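Local atomic coordinates of DegQ (Legionella fallonii, PDB entry 3PV2), a protein that probably degrades and chaperones misfolded proteins, as an HtrA-family serine protease with PDZ domains that assembles into large 12-meric cages. Residues Y277-V289 / K301-T315. Numbering follows the deposited sequence.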
loop_
_atom_site.group_PDB
_atom_site.type_symbol
_atom_site.label_atom_id
_atom_site.label_comp_id
_atom_site.label_asym_id
_atom_site.label_seq_id
_atom_site.Cartn_x
_atom_site.Cartn_y
_atom_site.Cartn_z
ATOM N N TYR B 277 26.099 60.206 13.376
ATOM C CA TYR B 277 27.275 59.698 14.077
ATOM C C TYR B 277 28.300 59.234 13.058
ATOM O O TYR B 277 27.951 58.968 11.911
ATOM C CB TYR B 277 26.869 58.542 14.983
ATOM C CG TYR B 277 25.900 58.963 16.076
ATOM C CD1 TYR B 277 24.538 58.902 15.896
ATOM C CD2 TYR B 277 26.365 59.463 17.260
ATOM C CE1 TYR B 277 23.670 59.313 16.903
ATOM C CE2 TYR B 277 25.523 59.872 18.246
ATOM C CZ TYR B 277 24.183 59.792 18.063
ATOM O OH TYR B 277 23.361 60.213 19.048
ATOM N N PRO B 278 29.566 59.143 13.457
ATOM C CA PRO B 278 30.612 58.687 12.486
ATOM C C PRO B 278 30.349 57.230 12.114
ATOM O O PRO B 278 29.720 56.506 12.901
ATOM C CB PRO B 278 31.914 58.730 13.293
ATOM C CG PRO B 278 31.651 59.679 14.458
ATOM C CD PRO B 278 30.141 59.567 14.745
ATOM N N GLU B 279 30.904 56.787 11.011
ATOM C CA GLU B 279 30.639 55.495 10.457
ATOM C C GLU B 279 31.107 54.410 11.356
ATOM O O GLU B 279 30.491 53.361 11.420
ATOM C CB GLU B 279 31.224 55.353 9.023
ATOM C CG GLU B 279 32.758 55.337 8.969
ATOM C CD GLU B 279 33.305 55.082 7.528
ATOM O OE1 GLU B 279 32.555 55.314 6.523
ATOM O OE2 GLU B 279 34.509 54.674 7.424
ATOM N N ASP B 280 32.120 54.654 12.163
ATOM C CA ASP B 280 32.563 53.601 13.067
ATOM C C ASP B 280 31.996 53.781 14.454
ATOM O O ASP B 280 32.448 53.136 15.403
ATOM C CB ASP B 280 34.114 53.494 13.069
ATOM C CG ASP B 280 34.840 54.792 13.589
ATOM O OD1 ASP B 280 34.246 55.880 13.749
ATOM O OD2 ASP B 280 36.074 54.724 13.801
ATOM N N PHE B 281 30.987 54.623 14.618
ATOM C CA PHE B 281 30.437 54.772 15.981
ATOM C C PHE B 281 29.794 53.469 16.444
ATOM O O PHE B 281 29.134 52.777 15.665
ATOM C CB PHE B 281 29.392 55.889 16.061
ATOM C CG PHE B 281 29.079 56.298 17.468
ATOM C CD1 PHE B 281 27.862 55.966 18.032
ATOM C CD2 PHE B 281 30.041 56.942 18.259
ATOM C CE1 PHE B 281 27.564 56.329 19.352
ATOM C CE2 PHE B 281 29.770 57.303 19.604
ATOM C CZ PHE B 281 28.495 56.973 20.131
ATOM N N GLN B 282 29.943 53.139 17.700
ATOM C CA GLN B 282 29.389 51.870 18.175
ATOM C C GLN B 282 28.445 52.046 19.361
ATOM O O GLN B 282 28.593 52.933 20.177
ATOM C CB GLN B 282 30.524 50.934 18.593
ATOM C CG GLN B 282 31.555 50.522 17.495
ATOM C CD GLN B 282 32.631 49.576 18.055
ATOM O OE1 GLN B 282 33.518 49.992 18.818
ATOM N NE2 GLN B 282 32.537 48.293 17.687
ATOM N N GLY B 283 27.507 51.131 19.439
ATOM C CA GLY B 283 26.566 51.042 20.509
ATOM C C GLY B 283 25.360 50.279 20.032
ATOM O O GLY B 283 25.430 49.683 18.968
ATOM N N ALA B 284 24.320 50.255 20.869
ATOM C CA ALA B 284 23.056 49.579 20.597
ATOM C C ALA B 284 21.975 50.624 20.307
ATOM O O ALA B 284 21.759 51.500 21.126
ATOM C CB ALA B 284 22.631 48.716 21.807
ATOM N N LEU B 285 21.280 50.510 19.195
ATOM C CA LEU B 285 20.271 51.487 18.833
ATOM C C LEU B 285 18.975 51.089 19.464
ATOM O O LEU B 285 18.532 49.970 19.312
ATOM C CB LEU B 285 20.131 51.487 17.347
ATOM C CG LEU B 285 18.985 52.226 16.671
ATOM C CD1 LEU B 285 18.983 53.659 17.122
ATOM C CD2 LEU B 285 19.102 52.166 15.144
ATOM N N VAL B 286 18.358 51.997 20.198
ATOM C CA VAL B 286 17.088 51.674 20.817
ATOM C C VAL B 286 15.963 51.875 19.789
ATOM O O VAL B 286 15.745 52.986 19.232
ATOM C CB VAL B 286 16.834 52.552 21.994
ATOM C CG1 VAL B 286 15.405 52.286 22.521
ATOM C CG2 VAL B 286 17.804 52.283 23.091
ATOM N N SER B 287 15.234 50.805 19.471
ATOM C CA SER B 287 14.131 50.951 18.465
ATOM C C SER B 287 12.751 51.123 19.030
ATOM O O SER B 287 11.828 51.457 18.310
ATOM C CB SER B 287 14.091 49.722 17.565
ATOM O OG SER B 287 14.113 48.506 18.296
ATOM N N GLN B 288 12.589 50.836 20.310
ATOM C CA GLN B 288 11.320 51.062 20.981
ATOM C C GLN B 288 11.493 51.039 22.462
ATOM O O GLN B 288 12.291 50.326 22.923
ATOM C CB GLN B 288 10.319 50.007 20.536
ATOM C CG GLN B 288 9.572 49.205 21.527
ATOM C CD GLN B 288 8.622 48.133 20.901
ATOM O OE1 GLN B 288 8.035 47.359 21.643
ATOM N NE2 GLN B 288 8.434 48.125 19.578
ATOM N N VAL B 289 10.712 51.852 23.158
ATOM C CA VAL B 289 10.598 51.867 24.614
ATOM C C VAL B 289 9.105 51.709 24.992
ATOM O O VAL B 289 8.295 52.539 24.594
ATOM C CB VAL B 289 11.093 53.252 25.102
ATOM C CG1 VAL B 289 11.057 53.332 26.651
ATOM C CG2 VAL B 289 12.525 53.530 24.599
ATOM N N LYS B 301 14.503 56.803 25.197
ATOM C CA LYS B 301 13.677 57.001 24.042
ATOM C C LYS B 301 14.213 56.278 22.812
ATOM O O LYS B 301 15.431 56.070 22.661
ATOM C CB LYS B 301 13.670 58.497 23.715
ATOM C CG LYS B 301 13.104 59.335 24.847
ATOM C CD LYS B 301 12.735 60.738 24.382
ATOM C CE LYS B 301 11.863 61.463 25.479
ATOM N NZ LYS B 301 11.601 62.901 25.109
ATOM N N ALA B 302 13.275 55.991 21.898
ATOM C CA ALA B 302 13.578 55.429 20.602
ATOM C C ALA B 302 14.587 56.356 19.943
ATOM O O ALA B 302 14.403 57.534 19.967
ATOM C CB ALA B 302 12.270 55.308 19.736
ATOM N N GLY B 303 15.632 55.801 19.351
ATOM C CA GLY B 303 16.627 56.598 18.616
ATOM C C GLY B 303 17.868 56.853 19.458
ATOM O O GLY B 303 18.899 57.251 18.925
ATOM N N ASP B 304 17.751 56.716 20.773
ATOM C CA ASP B 304 18.886 56.679 21.609
ATOM C C ASP B 304 19.863 55.540 21.242
ATOM O O ASP B 304 19.454 54.437 20.886
ATOM C CB ASP B 304 18.507 56.507 23.093
ATOM C CG ASP B 304 17.775 57.681 23.672
ATOM O OD1 ASP B 304 17.582 58.736 23.005
ATOM O OD2 ASP B 304 17.359 57.539 24.846
ATOM N N ILE B 305 21.151 55.808 21.389
ATOM C CA ILE B 305 22.156 54.777 21.231
ATOM C C ILE B 305 22.738 54.474 22.624
ATOM O O ILE B 305 23.367 55.377 23.258
ATOM C CB ILE B 305 23.291 55.275 20.341
ATOM C CG1 ILE B 305 22.811 55.797 18.977
ATOM C CG2 ILE B 305 24.333 54.157 20.092
ATOM C CD1 ILE B 305 22.190 54.809 18.240
ATOM N N ILE B 306 22.626 53.225 23.066
ATOM C CA ILE B 306 23.148 52.855 24.339
ATOM C C ILE B 306 24.629 52.605 24.215
ATOM O O ILE B 306 25.046 51.804 23.384
ATOM C CB ILE B 306 22.475 51.576 24.893
ATOM C CG1 ILE B 306 21.030 51.852 25.283
ATOM C CG2 ILE B 306 23.301 51.062 26.073
ATOM C CD1 ILE B 306 20.134 50.557 25.351
ATOM N N THR B 307 25.441 53.334 24.948
ATOM C CA THR B 307 26.908 53.101 24.895
ATOM C C THR B 307 27.506 52.436 26.149
ATOM O O THR B 307 28.680 52.015 26.153
ATOM C CB THR B 307 27.645 54.386 24.611
ATOM O OG1 THR B 307 27.338 55.327 25.638
ATOM C CG2 THR B 307 27.198 54.947 23.295
ATOM N N GLN B 308 26.708 52.314 27.197
ATOM C CA GLN B 308 27.139 51.732 28.446
ATOM C C GLN B 308 25.971 51.348 29.334
ATOM O O GLN B 308 25.016 52.145 29.549
ATOM C CB GLN B 308 27.959 52.722 29.265
ATOM C CG GLN B 308 29.009 52.036 30.131
ATOM C CD GLN B 308 29.946 53.025 30.906
ATOM O OE1 GLN B 308 29.945 53.074 32.165
ATOM N NE2 GLN B 308 30.731 53.791 30.164
ATOM N N ILE B 309 26.094 50.158 29.893
ATOM C CA ILE B 309 25.163 49.651 30.912
ATOM C C ILE B 309 26.008 49.247 32.160
ATOM O O ILE B 309 26.899 48.378 32.060
ATOM C CB ILE B 309 24.411 48.449 30.371
ATOM C CG1 ILE B 309 23.463 48.900 29.249
ATOM C CG2 ILE B 309 23.616 47.733 31.497
ATOM C CD1 ILE B 309 22.718 47.799 28.636
ATOM N N ASN B 310 25.745 49.905 33.287
ATOM C CA ASN B 310 26.570 49.773 34.506
ATOM C C ASN B 310 28.035 50.012 34.183
ATOM O O ASN B 310 28.390 51.098 33.792
ATOM C CB ASN B 310 26.330 48.421 35.201
ATOM C CG ASN B 310 24.927 48.310 35.804
ATOM O OD1 ASN B 310 24.305 49.321 36.134
ATOM N ND2 ASN B 310 24.408 47.076 35.905
ATOM N N ASP B 311 28.884 49.008 34.311
ATOM C CA ASP B 311 30.301 49.178 33.962
ATOM C C ASP B 311 30.661 48.554 32.615
ATOM O O ASP B 311 31.838 48.507 32.255
ATOM C CB ASP B 311 31.230 48.576 35.052
ATOM C CG ASP B 311 31.073 49.253 36.412
ATOM O OD1 ASP B 311 30.987 50.495 36.477
ATOM O OD2 ASP B 311 31.034 48.527 37.421
ATOM N N THR B 312 29.675 48.071 31.867
ATOM C CA THR B 312 30.002 47.418 30.610
ATOM C C THR B 312 29.856 48.388 29.454
ATOM O O THR B 312 28.788 48.934 29.189
ATOM C CB THR B 312 29.123 46.209 30.362
ATOM O OG1 THR B 312 29.173 45.359 31.500
ATOM C CG2 THR B 312 29.580 45.436 29.180
ATOM N N LYS B 313 30.974 48.607 28.804
ATOM C CA LYS B 313 31.001 49.307 27.575
ATOM C C LYS B 313 30.158 48.549 26.508
ATOM O O LYS B 313 30.331 47.348 26.303
ATOM C CB LYS B 313 32.438 49.462 27.151
ATOM C CG LYS B 313 32.663 50.599 26.210
ATOM C CD LYS B 313 32.479 51.999 26.870
ATOM C CE LYS B 313 32.294 53.081 25.728
ATOM N NZ LYS B 313 31.250 54.130 26.026
ATOM N N ILE B 314 29.215 49.237 25.863
ATOM C CA ILE B 314 28.389 48.549 24.866
ATOM C C ILE B 314 28.743 48.961 23.443
ATOM O O ILE B 314 28.622 50.111 23.062
ATOM C CB ILE B 314 26.843 48.598 25.180
ATOM C CG1 ILE B 314 26.461 47.385 26.070
ATOM C CG2 ILE B 314 26.078 48.382 23.899
ATOM C CD1 ILE B 314 26.246 47.647 27.335
ATOM N N THR B 315 29.224 47.987 22.677
ATOM C CA THR B 315 29.611 48.185 21.305
ATOM C C THR B 315 28.742 47.383 20.342
ATOM O O THR B 315 28.849 47.557 19.147
ATOM C CB THR B 315 31.114 47.777 21.070
ATOM O OG1 THR B 315 31.301 46.380 21.340
ATOM C CG2 THR B 315 32.065 48.612 21.928
HETATM O O HOH W 1 20.690 59.596 18.645
#
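Ile305 sends its branches to different neighbours on 277-289, and in doing so illustrates how one beta-branched residue can knit its own strand both to the neighbouring strand and to the loop that leads into that neighbour. With CG1 anti to its own carbonyl carbon (chi1 -55°), the side chain brings CD1 to 3.6 Å from CD1 of Leu285, its non-hydrogen-bonded antiparallel partner, while CG1 passes near Tyr277. The other branch, CG2, meets the rim of the Phe281 ring near the ring plane, 4.0 Å from CE1, and also rests on the CA of Gly283. One face of the Phe281 ring is in turn occupied by Tyr277, whose CD2 sits offset toward the rim, and Leu267 packs against both Phe281 and Ile305. Tyr277 OH reaches the backbone of Asn341 and, through a water, Gly303 O.

Strands 284-289 and 305-309 are central antiparallel neighbours in the curled sheet of a PDZ domain, flanked by strands 262-266 and 332-339. Two backbone hydrogen bonds join Ala284 and Ile306 as a hydrogen-bonded pair, the shorter from Ile306 N to Ala284 O at 2.7 Å. Their side chains share the face opposite Leu285 and Ile305, where the Ala284 methyl also touches Ile314 CG2 and helix 318-325 packs over it through Val320.

Val286 extends the pairing into the type II turn 301-304. Its N-H points almost straight at Asp304 O (2.8 Å), and Val286 O accepts a hydrogen bond from Gly303 N, also at 2.8 Å. Val286 CG2 lies 3.7 Å from Ile306 CD1, whereas the other methyl of Val286, CG1, anti to the backbone N (chi1 174°), faces Lys301 O. Asp304 OD2 receives Lys301 N from above the carboxylate plane and forms a salt bridge with Arg339, tying the turn to strand 332-339.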